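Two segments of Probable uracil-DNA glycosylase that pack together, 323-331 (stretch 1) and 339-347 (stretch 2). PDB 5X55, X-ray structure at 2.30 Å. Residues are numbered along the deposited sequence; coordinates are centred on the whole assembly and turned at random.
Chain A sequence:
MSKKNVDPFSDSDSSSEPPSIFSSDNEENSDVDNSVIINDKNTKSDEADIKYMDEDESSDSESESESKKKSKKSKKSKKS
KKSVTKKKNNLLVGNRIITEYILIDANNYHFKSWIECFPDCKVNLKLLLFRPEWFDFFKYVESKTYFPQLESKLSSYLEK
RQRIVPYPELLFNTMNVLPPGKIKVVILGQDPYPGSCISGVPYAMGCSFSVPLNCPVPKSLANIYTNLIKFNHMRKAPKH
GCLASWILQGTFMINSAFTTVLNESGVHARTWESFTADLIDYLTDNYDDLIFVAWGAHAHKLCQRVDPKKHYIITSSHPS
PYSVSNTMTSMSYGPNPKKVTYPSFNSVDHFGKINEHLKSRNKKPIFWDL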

# COMPACT_ATOMS: atom_id res chain seq x y z
N SER A 323 -14.06 10.95 -6.47
CA SER A 323 -13.77 11.90 -5.40
C SER A 323 -12.64 12.86 -5.72
O SER A 323 -12.37 13.76 -4.92
CB SER A 323 -13.45 11.15 -4.10
OG SER A 323 -12.42 10.20 -4.31
N VAL A 324 -11.99 12.73 -6.88
CA VAL A 324 -10.72 13.42 -7.12
C VAL A 324 -10.89 14.93 -7.05
O VAL A 324 -10.02 15.64 -6.54
CB VAL A 324 -10.12 12.96 -8.47
CG1 VAL A 324 -11.10 13.22 -9.64
CG2 VAL A 324 -8.75 13.63 -8.71
N SER A 325 -12.01 15.46 -7.54
CA SER A 325 -12.18 16.91 -7.61
C SER A 325 -13.17 17.46 -6.59
O SER A 325 -13.53 18.64 -6.66
CB SER A 325 -12.57 17.36 -9.02
OG SER A 325 -13.63 16.58 -9.55
N ASN A 326 -13.59 16.64 -5.63
CA ASN A 326 -14.43 17.09 -4.53
C ASN A 326 -13.63 17.09 -3.23
O ASN A 326 -12.75 16.25 -3.03
CB ASN A 326 -15.64 16.18 -4.36
CG ASN A 326 -16.51 16.16 -5.60
OD1 ASN A 326 -16.68 17.18 -6.26
ND2 ASN A 326 -17.06 14.99 -5.93
N THR A 327 -13.96 18.04 -2.36
CA THR A 327 -13.51 17.96 -0.97
C THR A 327 -13.99 16.66 -0.33
O THR A 327 -14.86 15.96 -0.85
CB THR A 327 -14.04 19.13 -0.14
OG1 THR A 327 -15.46 19.00 0.00
CG2 THR A 327 -13.71 20.45 -0.78
N MET A 328 -13.43 16.35 0.82
CA MET A 328 -13.81 15.16 1.56
C MET A 328 -14.17 15.56 2.98
O MET A 328 -13.54 16.45 3.55
CB MET A 328 -12.66 14.13 1.60
CG MET A 328 -12.67 13.27 2.84
SD MET A 328 -11.17 12.31 3.03
CE MET A 328 -10.10 13.35 4.00
N THR A 329 -15.16 14.90 3.55
CA THR A 329 -15.48 15.08 4.96
C THR A 329 -15.09 13.82 5.72
O THR A 329 -15.42 12.70 5.32
CB THR A 329 -16.96 15.41 5.14
OG1 THR A 329 -17.22 16.68 4.52
CG2 THR A 329 -17.29 15.53 6.58
N SER A 330 -14.35 13.99 6.81
CA SER A 330 -13.80 12.85 7.52
C SER A 330 -13.82 13.12 9.02
O SER A 330 -13.54 14.23 9.47
CB SER A 330 -12.37 12.57 7.06
OG SER A 330 -11.82 11.47 7.76
N MET A 331 -14.13 12.07 9.77
CA MET A 331 -14.25 12.18 11.22
C MET A 331 -12.88 12.46 11.82
O MET A 331 -11.91 11.73 11.58
CB MET A 331 -14.85 10.90 11.80
CG MET A 331 -15.01 10.93 13.31
SD MET A 331 -15.98 12.32 13.94
CE MET A 331 -17.64 11.83 13.46
N LYS A 339 -16.66 15.86 12.33
CA LYS A 339 -16.30 15.81 10.92
C LYS A 339 -15.61 17.10 10.49
O LYS A 339 -16.06 18.20 10.81
CB LYS A 339 -17.55 15.57 10.07
CG LYS A 339 -18.15 14.19 10.25
CD LYS A 339 -19.07 13.81 9.09
CE LYS A 339 -20.36 13.12 9.56
NZ LYS A 339 -21.29 13.98 10.37
N VAL A 340 -14.49 16.96 9.78
CA VAL A 340 -13.74 18.07 9.23
C VAL A 340 -13.65 17.90 7.71
O VAL A 340 -13.64 16.78 7.19
CB VAL A 340 -12.34 18.16 9.87
CG1 VAL A 340 -11.48 19.25 9.23
CG2 VAL A 340 -12.49 18.40 11.37
N THR A 341 -13.60 19.03 7.01
CA THR A 341 -13.50 19.03 5.56
C THR A 341 -12.04 19.19 5.16
O THR A 341 -11.32 20.03 5.71
CB THR A 341 -14.36 20.15 4.96
OG1 THR A 341 -15.72 19.89 5.28
CG2 THR A 341 -14.23 20.19 3.46
N TYR A 342 -11.59 18.36 4.22
CA TYR A 342 -10.25 18.33 3.66
C TYR A 342 -10.33 18.55 2.16
O TYR A 342 -11.34 18.19 1.54
CB TYR A 342 -9.55 16.99 3.95
CG TYR A 342 -9.47 16.75 5.43
CD1 TYR A 342 -8.39 17.20 6.17
CD2 TYR A 342 -10.50 16.11 6.11
CE1 TYR A 342 -8.33 17.00 7.54
CE2 TYR A 342 -10.45 15.91 7.48
CZ TYR A 342 -9.36 16.36 8.19
OH TYR A 342 -9.30 16.17 9.55
N PRO A 343 -9.31 19.17 1.56
CA PRO A 343 -9.41 19.57 0.15
C PRO A 343 -9.45 18.39 -0.80
O PRO A 343 -9.14 17.25 -0.45
CB PRO A 343 -8.13 20.39 -0.07
CG PRO A 343 -7.19 19.95 1.02
CD PRO A 343 -8.08 19.66 2.20
N SER A 344 -9.86 18.68 -2.03
CA SER A 344 -9.89 17.69 -3.09
C SER A 344 -8.47 17.27 -3.49
O SER A 344 -7.52 18.05 -3.42
CB SER A 344 -10.62 18.21 -4.33
OG SER A 344 -9.88 19.24 -4.94
N PHE A 345 -8.36 16.02 -3.93
CA PHE A 345 -7.06 15.47 -4.31
C PHE A 345 -6.37 16.35 -5.35
O PHE A 345 -5.18 16.64 -5.22
CB PHE A 345 -7.23 14.05 -4.86
CG PHE A 345 -5.93 13.44 -5.32
CD1 PHE A 345 -5.47 13.63 -6.62
CD2 PHE A 345 -5.15 12.71 -4.42
CE1 PHE A 345 -4.26 13.08 -7.03
CE2 PHE A 345 -3.94 12.17 -4.81
CZ PHE A 345 -3.49 12.34 -6.12
N ASN A 346 -7.09 16.76 -6.39
CA ASN A 346 -6.42 17.43 -7.49
C ASN A 346 -6.04 18.88 -7.19
O ASN A 346 -5.41 19.52 -8.03
CB ASN A 346 -7.25 17.36 -8.79
CG ASN A 346 -8.61 18.08 -8.70
OD1 ASN A 346 -8.96 18.69 -7.70
ND2 ASN A 346 -9.36 18.00 -9.80
N SER A 347 -6.38 19.40 -6.01
CA SER A 347 -6.02 20.76 -5.64
C SER A 347 -4.80 20.85 -4.72
O SER A 347 -4.31 21.95 -4.48
CB SER A 347 -7.21 21.46 -4.96
OG SER A 347 -7.37 21.02 -3.63

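What holds the two strands in register? Residues 328-331 and 339-342 run antiparallel, their N-to-C directions 145° apart, and two hydrogen-bonded pairs fix the alignment. Met328 N donates to Tyr342 O at 2.9 Å, and Tyr342 N returns the bond to Met328 O at 2.8 Å. Two residues along, Ser330 N reaches Val340 O and Val340 N reaches Ser330 O, both at 2.9 Å. All four bonds are close to linear. Between these pairs, CA-H...O contacts fill in the ladder: Thr341 CA lies 3.3 Å from Met328 O, and Thr329 CA lies 3.4 Å from Val340 O.

Why does Lys339, an exposed residue, have more of its surface covered by the other stretch than any other? It sits opposite Met331 in a non-hydrogen-bonded pair, where the CA atoms come within 4.2 Å, and its side chain shares a face of the sheet with Met331, Thr329 and Thr341. The contact runs along the aliphatic chain: Lys339 CB and Lys339 CD each lie 3.5 Å from Thr329 CG2, and Lys339 CG lies 4.0 Å from Met331 CE. Met331 bends so that its end comes nearer, whereas the end of the lysine leads away, so the contact is made with aliphatic carbon and not with the charged amine. Farther along this face, Thr329 OG1 and Thr341 OG1 stand 3.6 Å apart.

What does the Tyr342 ring do on the other face? It shares that face with Met328, Ser330 and Val340, and with chi1 in the m well it lies beside the first strand. Met328 CE comes to 3.5 Å from Tyr342 CD2, an apolar contact approached obliquely; Ser330 CB is 3.9 Å from Tyr342 CE2, also oblique to the ring. One tyrosine thus ties together its own bridge partner and the next residue on the same face, adding side-chain packing to its two backbone bonds.

How does Val324 extend the contact beyond the strands? It occupies the type I turn from Ser323 to Asn326, closed by the bond from Asn326 N to Ser323 O at 3.2 Å. Its carbonyl faces the start of the 3-10 segment, accepting a hydrogen bond from Asn346 N to Val324 O at 3.1 Å. Its side chain packs there too, with Val324 CG2 3.9 Å from Phe345 CD1 and 4.0 Å from Asn346 CB. Backbone polarity and apolar packing therefore meet at one residue.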